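PDB 5EJJ: Ufm1-specific protease from Caenorhabditis elegans, which cleaves the peptide bond after the C-terminal glycine of the ubiquitin-like modifier Ufm1, acting as a thiol protease that releases Ufm1 from its target proteins. Local coordinates for residues Ala291-Pro296 and Leu302-Pro307; Thr287-Thr292 and Leu335-Ala340; Phe36-Lys41 and Gln63-Ser68. All blocks are in the same frame, centred on the assembly; numbering follows the deposited sequence.

Contact 1 (Ala291-Pro296 and Leu302-Pro307); sequences ATYLPP and LHLQLP
Tyr293 and Leu306 reach toward each other from opposite directions across a two-stranded antiparallel beta hairpin, strands 289-293 and 302-306, whose short segments run at 156°. The methyl CD1 of Leu306 meets the edge of the tyrosine ring, near its plane and at the hydroxyl corner, and the same methyl also touches Ala291 CB at 3.7 Å. With CG of Tyr293 beside the backbone N (chi1 -58°), the ring leans back over its own strand toward Ala291, and its CE1 comes within 4.2 Å of Leu304 CD1. Leu302 O also lies at the ring edge. Further along, Pro295 and Leu302 cross at about a right angle, the ring carbon CG of Pro295 resting 3.8 Å from Leu302 CD2. By strand alternation, Ala291, Tyr293, Leu302 and Leu304 put their side chains on one face of the hairpin, where helix 312-325 packs against Leu304 and Leu306. On the other face Thr292 and His303, a non-hydrogen-bonded pair, stand side by side and point the same way, touching loosely between the threonine methyl CG2 and ND1 at 4.1 Å. Their polar ends look to other partners: Thr292 OG1 bonds to Glu242 and His303 NE2 to Ser70. Two hydrogen-bonded pairs, Ala291 with Leu304 and Tyr293 with Leu302, hold the strands together. The N-H of Ala291 points almost straight into the carbonyl of Leu304, N to O 2.9 Å, whereas Leu302 N reaches Tyr293 O, also at 2.9 Å, from 26° off the carbonyl plane.

Contact 2 (Thr287-Thr292 and Leu335-Ala340); sequences TTTSAT and LRLSQA
Leu337 meets Thr289, and Ala340 meets Ala291 and Thr292. The segment starts with Leu335, whose side chain turns to Leu302 and Leu322 and whose carbonyl O is a probable hydrogen-bond partner of Tyr293 OH. At Arg336 the chain begins to coil: Arg336 N donates to Gln339 OE1 at 3.2 Å, and Arg336 O accepts from Gln339 N. Leu337 then sends CD1 across to Thr289 CG2, 4.1 Å away, the two side chains crossing obliquely near the surface. In Thr289 this methyl lies opposite the backbone N, and OG1 falls beside that N (chi1 -60°), where it bonds to Thr308. The backbone of 337-339 is wound like a helix but lacks its repeating hydrogen bonds, a single turn in the loop after helix 312-325, which here lies against the hairpin strand 289-293 in the UfSP2-type N-terminal region. The Gln339 amide is also tied by NE2 to the carbonyl of Pro333. Ala340 leaves the turn with its CB directed at the strand, 3.9 Å from Ala291 CB and 3.6 Å from Thr292 O. Its CA makes a bent CA-H...O contact with Thr292 O at 3.3 Å, and the next residue, Leu341, forms a backbone hydrogen bond with Thr292.

Contact 3 (Phe36-Lys41 and Gln63-Ser68); sequences FVFGRK and QFLESS
Leu65 packs against both Phe36 and Phe38, and these three side chains make the tight part of the contact. The leucine comes down from the helix with CG beside its backbone N (chi1 -66°) and crosses each phenylalanine at about a right angle. Its CB sits 3.6 Å from Phe38 CZ. Its methyl CD1 goes further in, 3.6 Å from Phe36 CD1 and 3.8 Å from Phe38 CE2, touching both rings. As alternate residues of strand 33-40, both phenylalanines project from the same face, the one facing the helix. This is the helix-on-sheet layer of the N-terminal MPN domain: helix 59-68 lies over the mixed sheet, its segment axis 10.4 Å from that of the strand and only 25° from parallel to it. Leu50 of the neighbouring strand 45-53 touches both Phe38 and Leu65, while Leu75 and Leu69 also touch the Phe38 ring. Replacing Phe38 by an alanine is likely to open a gap beneath Leu65 CB and leave the CB of Glu66 without its aromatic partner. Toward solvent the packing is slacker. Glu66 meets Phe38 CE1 through CB, at 4.0 Å, with its CA close by, and its extended chain runs past the ring to a carboxylate turned 69° from it. That carboxylate is held by a salt bridge from OE2 to Arg62 and a hydrogen bond from Leu75 N to OE1.

Overall arrangement
From the N terminus, contact 3 comes first, closing the excursion through strand 45-53 and the start of helix 59-68 within the MPN domain, well before the other two open. Contacts 1 and 2 both start from strand 289-293. Contact 1 closes the short connection of the hairpin and nests inside the longer loop of contact 2, which also takes in helix 312-325 and returns at 335-340. The two share Ala291 and Thr292, so strand 289-293 is held by its partner strand 302-306 and by the returning loop. Ser68, at the C-terminal end of contact 3, probably hydrogen-bonds through its O to His303 N, joining the MPN domain to the hairpin. Contacts 2 and 3 do not touch.

Contact 1 (Ala291-Pro296 and Leu302-Pro307)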
loop_
_atom_site.group_PDB
_atom_site.type_symbol
_atom_site.label_atom_id
_atom_site.label_comp_id
_atom_site.label_asym_id
_atom_site.label_seq_id
_atom_site.Cartn_x
_atom_site.Cartn_y
_atom_site.Cartn_z
ATOM N N ALA A 291 10.600 4.011 4.402
ATOM C CA ALA A 291 9.217 3.881 3.960
ATOM C C ALA A 291 8.723 2.444 4.033
ATOM O O ALA A 291 9.501 1.492 3.921
ATOM C CB ALA A 291 9.060 4.424 2.533
ATOM N N THR A 292 7.416 2.304 4.216
ATOM C CA THR A 292 6.728 1.020 4.118
ATOM C C THR A 292 5.540 1.186 3.163
ATOM O O THR A 292 4.848 2.205 3.194
ATOM C CB THR A 292 6.217 0.551 5.487
ATOM O OG1 THR A 292 7.278 0.629 6.441
ATOM C CG2 THR A 292 5.759 -0.865 5.415
ATOM N N TYR A 293 5.331 0.202 2.296
ATOM C CA TYR A 293 4.267 0.246 1.322
ATOM C C TYR A 293 3.507 -1.054 1.343
ATOM O O TYR A 293 3.990 -2.071 1.842
ATOM C CB TYR A 293 4.833 0.403 -0.076
ATOM C CG TYR A 293 5.676 1.613 -0.258
ATOM C CD1 TYR A 293 7.042 1.570 -0.045
ATOM C CD2 TYR A 293 5.113 2.803 -0.651
ATOM C CE1 TYR A 293 7.825 2.693 -0.212
ATOM C CE2 TYR A 293 5.877 3.929 -0.834
ATOM C CZ TYR A 293 7.226 3.873 -0.605
ATOM O OH TYR A 293 7.963 5.013 -0.780
ATOM N N LEU A 294 2.307 -1.014 0.774
ATOM C CA LEU A 294 1.547 -2.214 0.451
ATOM C C LEU A 294 1.187 -2.070 -1.002
ATOM O O LEU A 294 0.152 -1.507 -1.318
ATOM C CB LEU A 294 0.267 -2.279 1.273
ATOM C CG LEU A 294 -0.646 -3.454 0.955
ATOM C CD1 LEU A 294 0.149 -4.715 1.031
ATOM C CD2 LEU A 294 -1.780 -3.514 1.951
ATOM N N PRO A 295 2.060 -2.533 -1.897
ATOM C CA PRO A 295 1.794 -2.399 -3.326
ATOM C C PRO A 295 0.467 -3.016 -3.694
ATOM O O PRO A 295 -0.031 -3.856 -2.944
ATOM C CB PRO A 295 2.937 -3.184 -3.961
ATOM C CG PRO A 295 4.064 -2.981 -3.010
ATOM C CD PRO A 295 3.404 -3.066 -1.646
ATOM N N PRO A 296 -0.116 -2.583 -4.824
ATOM C CA PRO A 296 -1.387 -3.148 -5.289
ATOM C C PRO A 296 -1.259 -4.652 -5.476
ATOM O O PRO A 296 -0.334 -5.114 -6.151
ATOM C CB PRO A 296 -1.605 -2.448 -6.640
ATOM C CG PRO A 296 -0.248 -2.009 -7.062
ATOM C CD PRO A 296 0.408 -1.587 -5.775
ATOM N N LEU A 302 6.063 -4.127 1.887
ATOM C CA LEU A 302 7.334 -3.926 1.199
ATOM C C LEU A 302 8.089 -2.835 1.939
ATOM O O LEU A 302 7.525 -1.777 2.227
ATOM C CB LEU A 302 7.091 -3.448 -0.229
ATOM C CG LEU A 302 8.257 -2.898 -1.054
ATOM C CD1 LEU A 302 9.211 -3.969 -1.507
ATOM C CD2 LEU A 302 7.705 -2.254 -2.258
ATOM N N HIS A 303 9.364 -3.078 2.240
ATOM C CA HIS A 303 10.115 -2.211 3.137
ATOM C C HIS A 303 11.326 -1.646 2.438
ATOM O O HIS A 303 12.126 -2.382 1.899
ATOM C CB HIS A 303 10.573 -2.988 4.346
ATOM C CG HIS A 303 9.513 -3.847 4.938
ATOM N ND1 HIS A 303 8.859 -3.516 6.103
ATOM C CD2 HIS A 303 8.990 -5.029 4.533
ATOM C CE1 HIS A 303 7.983 -4.460 6.388
ATOM N NE2 HIS A 303 8.039 -5.387 5.448
ATOM N N LEU A 304 11.478 -0.333 2.445
ATOM C CA LEU A 304 12.540 0.254 1.660
ATOM C C LEU A 304 13.142 1.462 2.341
ATOM O O LEU A 304 12.437 2.275 2.949
ATOM C CB LEU A 304 12.012 0.662 0.287
ATOM C CG LEU A 304 11.448 -0.423 -0.627
ATOM C CD1 LEU A 304 10.819 0.218 -1.833
ATOM C CD2 LEU A 304 12.535 -1.401 -1.029
ATOM N N GLN A 305 14.464 1.552 2.240
ATOM C CA GLN A 305 15.212 2.754 2.569
ATOM C C GLN A 305 15.312 3.533 1.269
ATOM O O GLN A 305 15.801 3.000 0.260
ATOM C CB GLN A 305 16.596 2.372 3.057
ATOM C CG GLN A 305 16.542 1.420 4.200
ATOM C CD GLN A 305 15.800 2.033 5.347
ATOM O OE1 GLN A 305 14.677 1.643 5.646
ATOM N NE2 GLN A 305 16.406 3.031 5.981
ATOM N N LEU A 306 14.807 4.768 1.273
ATOM C CA LEU A 306 14.727 5.573 0.046
ATOM C C LEU A 306 15.802 6.665 -0.041
ATOM O O LEU A 306 15.996 7.439 0.905
ATOM C CB LEU A 306 13.351 6.206 -0.063
ATOM C CG LEU A 306 12.208 5.228 -0.225
ATOM C CD1 LEU A 306 10.925 5.995 -0.203
ATOM C CD2 LEU A 306 12.379 4.477 -1.527
ATOM N N PRO A 307 16.513 6.720 -1.172
ATOM C CA PRO A 307 17.560 7.731 -1.377
ATOM C C PRO A 307 16.972 9.111 -1.674
ATOM O O PRO A 307 16.859 9.496 -2.831
ATOM C CB PRO A 307 18.347 7.195 -2.582
ATOM C CG PRO A 307 17.397 6.286 -3.296
ATOM C CD PRO A 307 16.485 5.706 -2.240
#

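Contact 2 (Thr287-Thr292 and Leu335-Ala340)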
loop_
_atom_site.group_PDB
_atom_site.type_symbol
_atom_site.label_atom_id
_atom_site.label_comp_id
_atom_site.label_asym_id
_atom_site.label_seq_id
_atom_site.Cartn_x
_atom_site.Cartn_y
_atom_site.Cartn_z
ATOM N N THR A 287 21.887 10.446 2.621
ATOM C CA THR A 287 21.115 9.968 3.737
ATOM C C THR A 287 19.785 9.387 3.209
ATOM O O THR A 287 19.330 9.778 2.136
ATOM C CB THR A 287 20.933 11.076 4.756
ATOM O OG1 THR A 287 20.254 10.545 5.897
ATOM C CG2 THR A 287 20.148 12.201 4.165
ATOM N N THR A 288 19.180 8.438 3.927
ATOM C CA THR A 288 17.944 7.792 3.447
ATOM C C THR A 288 16.686 8.105 4.264
ATOM O O THR A 288 16.775 8.574 5.396
ATOM C CB THR A 288 18.092 6.243 3.364
ATOM O OG1 THR A 288 18.301 5.696 4.674
ATOM C CG2 THR A 288 19.248 5.859 2.452
ATOM N N THR A 289 15.519 7.846 3.670
ATOM C CA THR A 289 14.221 7.923 4.370
ATOM C C THR A 289 13.598 6.545 4.433
ATOM O O THR A 289 13.528 5.837 3.420
ATOM C CB THR A 289 13.145 8.783 3.631
ATOM O OG1 THR A 289 13.586 10.136 3.455
ATOM C CG2 THR A 289 11.859 8.783 4.421
ATOM N N SER A 290 13.104 6.171 5.605
ATOM C CA SER A 290 12.430 4.892 5.731
ATOM C C SER A 290 10.962 4.913 5.313
ATOM O O SER A 290 10.170 5.706 5.827
ATOM C CB SER A 290 12.553 4.363 7.149
ATOM O OG SER A 290 13.535 3.349 7.175
ATOM N N ALA A 291 10.600 4.011 4.402
ATOM C CA ALA A 291 9.217 3.881 3.960
ATOM C C ALA A 291 8.723 2.444 4.033
ATOM O O ALA A 291 9.501 1.492 3.921
ATOM C CB ALA A 291 9.060 4.424 2.533
ATOM N N THR A 292 7.416 2.304 4.216
ATOM C CA THR A 292 6.728 1.020 4.118
ATOM C C THR A 292 5.540 1.186 3.163
ATOM O O THR A 292 4.848 2.205 3.194
ATOM C CB THR A 292 6.217 0.551 5.487
ATOM O OG1 THR A 292 7.278 0.629 6.441
ATOM C CG2 THR A 292 5.759 -0.865 5.415
ATOM N N LEU A 335 5.419 3.884 -5.427
ATOM C CA LEU A 335 6.433 4.067 -4.379
ATOM C C LEU A 335 6.763 5.519 -4.075
ATOM O O LEU A 335 7.901 5.840 -3.714
ATOM C CB LEU A 335 7.730 3.363 -4.782
ATOM C CG LEU A 335 7.617 1.867 -5.067
ATOM C CD1 LEU A 335 8.919 1.361 -5.608
ATOM C CD2 LEU A 335 7.233 1.120 -3.804
ATOM N N ARG A 336 5.800 6.415 -4.236
ATOM C CA ARG A 336 6.057 7.804 -3.898
ATOM C C ARG A 336 5.973 7.962 -2.399
ATOM O O ARG A 336 5.157 7.314 -1.746
ATOM C CB ARG A 336 5.048 8.718 -4.565
ATOM C CG ARG A 336 4.951 8.501 -6.047
ATOM C CD ARG A 336 6.220 8.929 -6.728
ATOM N NE ARG A 336 6.479 10.345 -6.491
ATOM C CZ ARG A 336 5.995 11.330 -7.245
ATOM N NH1 ARG A 336 5.223 11.048 -8.304
ATOM N NH2 ARG A 336 6.288 12.594 -6.934
ATOM N N LEU A 337 6.815 8.836 -1.862
ATOM C CA LEU A 337 6.846 9.139 -0.437
ATOM C C LEU A 337 5.441 9.352 0.112
ATOM O O LEU A 337 5.112 8.960 1.230
ATOM C CB LEU A 337 7.689 10.392 -0.227
ATOM C CG LEU A 337 8.616 10.456 0.982
ATOM C CD1 LEU A 337 8.863 9.078 1.573
ATOM C CD2 LEU A 337 9.917 11.105 0.548
ATOM N N SER A 338 4.614 9.966 -0.722
ATOM C CA SER A 338 3.223 10.281 -0.419
ATOM C C SER A 338 2.351 9.035 -0.218
ATOM O O SER A 338 1.286 9.094 0.411
ATOM C CB SER A 338 2.685 11.129 -1.573
ATOM O OG SER A 338 1.350 10.776 -1.888
ATOM N N GLN A 339 2.817 7.908 -0.757
ATOM C CA GLN A 339 2.058 6.666 -0.746
ATOM C C GLN A 339 2.437 5.717 0.399
ATOM O O GLN A 339 1.744 4.711 0.641
ATOM C CB GLN A 339 2.272 5.938 -2.054
ATOM C CG GLN A 339 1.917 6.735 -3.243
ATOM C CD GLN A 339 1.883 5.892 -4.499
ATOM O OE1 GLN A 339 2.798 5.955 -5.322
ATOM N NE2 GLN A 339 0.818 5.098 -4.661
ATOM N N ALA A 340 3.542 6.025 1.082
ATOM C CA ALA A 340 4.034 5.195 2.174
ATOM C C ALA A 340 3.019 5.146 3.305
ATOM O O ALA A 340 2.424 6.152 3.655
ATOM C CB ALA A 340 5.337 5.727 2.665
#

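Contact 3 (Phe36-Lys41 and Gln63-Ser68)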
loop_
_atom_site.group_PDB
_atom_site.type_symbol
_atom_site.label_atom_id
_atom_site.label_comp_id
_atom_site.label_asym_id
_atom_site.label_seq_id
_atom_site.Cartn_x
_atom_site.Cartn_y
_atom_site.Cartn_z
ATOM N N PHE A 36 12.884 -15.249 -8.862
ATOM C CA PHE A 36 12.942 -15.800 -7.505
ATOM C C PHE A 36 11.559 -15.990 -6.860
ATOM O O PHE A 36 10.610 -15.258 -7.162
ATOM C CB PHE A 36 13.828 -14.935 -6.607
ATOM C CG PHE A 36 15.047 -14.422 -7.292
ATOM C CD1 PHE A 36 15.074 -13.129 -7.802
ATOM C CD2 PHE A 36 16.163 -15.234 -7.450
ATOM C CE1 PHE A 36 16.205 -12.643 -8.437
ATOM C CE2 PHE A 36 17.297 -14.764 -8.088
ATOM C CZ PHE A 36 17.320 -13.462 -8.581
ATOM N N VAL A 37 11.472 -16.972 -5.963
ATOM C CA VAL A 37 10.231 -17.313 -5.274
ATOM C C VAL A 37 10.388 -17.165 -3.752
ATOM O O VAL A 37 11.203 -17.840 -3.121
ATOM C CB VAL A 37 9.777 -18.743 -5.650
ATOM C CG1 VAL A 37 8.475 -19.106 -4.992
ATOM C CG2 VAL A 37 9.651 -18.854 -7.133
ATOM N N PHE A 38 9.611 -16.257 -3.174
ATOM C CA PHE A 38 9.758 -15.901 -1.777
ATOM C C PHE A 38 8.518 -16.352 -1.032
ATOM O O PHE A 38 7.423 -16.346 -1.589
ATOM C CB PHE A 38 9.925 -14.401 -1.642
ATOM C CG PHE A 38 11.211 -13.881 -2.196
ATOM C CD1 PHE A 38 12.385 -13.982 -1.462
ATOM C CD2 PHE A 38 11.250 -13.271 -3.435
ATOM C CE1 PHE A 38 13.593 -13.486 -1.959
ATOM C CE2 PHE A 38 12.437 -12.771 -3.946
ATOM C CZ PHE A 38 13.620 -12.875 -3.207
ATOM N N GLY A 39 8.677 -16.752 0.226
ATOM C CA GLY A 39 7.557 -17.340 0.918
ATOM C C GLY A 39 7.801 -17.649 2.368
ATOM O O GLY A 39 8.887 -17.400 2.898
ATOM N N ARG A 40 6.764 -18.177 3.011
ATOM C CA ARG A 40 6.829 -18.605 4.390
ATOM C C ARG A 40 7.218 -20.091 4.438
ATOM O O ARG A 40 6.373 -20.979 4.297
ATOM C CB ARG A 40 5.487 -18.347 5.066
ATOM C CG ARG A 40 5.080 -16.877 5.082
ATOM C CD ARG A 40 3.650 -16.658 5.611
ATOM N NE ARG A 40 3.332 -15.232 5.659
ATOM C CZ ARG A 40 2.157 -14.705 5.330
ATOM N NH1 ARG A 40 1.171 -15.487 4.918
ATOM N NH2 ARG A 40 1.967 -13.393 5.424
ATOM N N LYS A 41 8.512 -20.341 4.627
ATOM C CA LYS A 41 9.117 -21.664 4.491
ATOM C C LYS A 41 8.518 -22.727 5.379
ATOM O O LYS A 41 8.403 -23.865 4.974
ATOM C CB LYS A 41 10.618 -21.585 4.757
ATOM C CG LYS A 41 11.410 -22.802 4.325
ATOM C CD LYS A 41 12.827 -22.360 4.012
ATOM C CE LYS A 41 13.874 -23.432 4.271
ATOM N NZ LYS A 41 15.179 -22.754 4.604
ATOM N N GLN A 63 19.657 -10.578 -2.891
ATOM C CA GLN A 63 19.806 -10.022 -1.556
ATOM C C GLN A 63 19.083 -8.696 -1.401
ATOM O O GLN A 63 18.609 -8.374 -0.312
ATOM C CB GLN A 63 21.274 -9.802 -1.228
ATOM C CG GLN A 63 22.118 -11.049 -1.209
ATOM C CD GLN A 63 23.579 -10.724 -1.000
ATOM O OE1 GLN A 63 23.943 -9.571 -0.728
ATOM N NE2 GLN A 63 24.432 -11.736 -1.126
ATOM N N PHE A 64 19.015 -7.900 -2.461
ATOM C CA PHE A 64 18.235 -6.675 -2.345
ATOM C C PHE A 64 16.750 -6.979 -2.161
ATOM O O PHE A 64 16.086 -6.369 -1.326
ATOM C CB PHE A 64 18.417 -5.729 -3.519
ATOM C CG PHE A 64 17.661 -4.453 -3.346
ATOM C CD1 PHE A 64 18.130 -3.462 -2.476
ATOM C CD2 PHE A 64 16.448 -4.255 -4.000
ATOM C CE1 PHE A 64 17.428 -2.286 -2.294
ATOM C CE2 PHE A 64 15.733 -3.084 -3.826
ATOM C CZ PHE A 64 16.219 -2.095 -2.974
ATOM N N LEU A 65 16.238 -7.925 -2.939
ATOM C CA LEU A 65 14.839 -8.304 -2.842
ATOM C C LEU A 65 14.488 -8.741 -1.437
ATOM O O LEU A 65 13.594 -8.166 -0.826
ATOM C CB LEU A 65 14.481 -9.406 -3.843
ATOM C CG LEU A 65 14.576 -8.988 -5.312
ATOM C CD1 LEU A 65 14.045 -10.083 -6.163
ATOM C CD2 LEU A 65 13.832 -7.714 -5.582
ATOM N N GLU A 66 15.208 -9.736 -0.921
ATOM C CA GLU A 66 14.888 -10.357 0.366
ATOM C C GLU A 66 14.919 -9.335 1.505
ATOM O O GLU A 66 14.113 -9.414 2.429
ATOM C CB GLU A 66 15.842 -11.525 0.639
ATOM C CG GLU A 66 15.415 -12.532 1.726
ATOM C CD GLU A 66 16.077 -13.927 1.512
ATOM O OE1 GLU A 66 15.782 -14.899 2.268
ATOM O OE2 GLU A 66 16.904 -14.048 0.567
ATOM N N SER A 67 15.807 -8.351 1.424
ATOM C CA SER A 67 15.914 -7.385 2.501
ATOM C C SER A 67 14.719 -6.446 2.497
ATOM O O SER A 67 14.488 -5.686 3.446
ATOM C CB SER A 67 17.207 -6.575 2.379
ATOM O OG SER A 67 17.045 -5.415 1.573
ATOM N N SER A 68 13.959 -6.487 1.416
ATOM C CA SER A 68 12.838 -5.579 1.265
ATOM C C SER A 68 11.503 -6.194 1.617
ATOM O O SER A 68 10.513 -5.492 1.710
ATOM C CB SER A 68 12.808 -5.062 -0.146
ATOM O OG SER A 68 14.016 -4.362 -0.386
#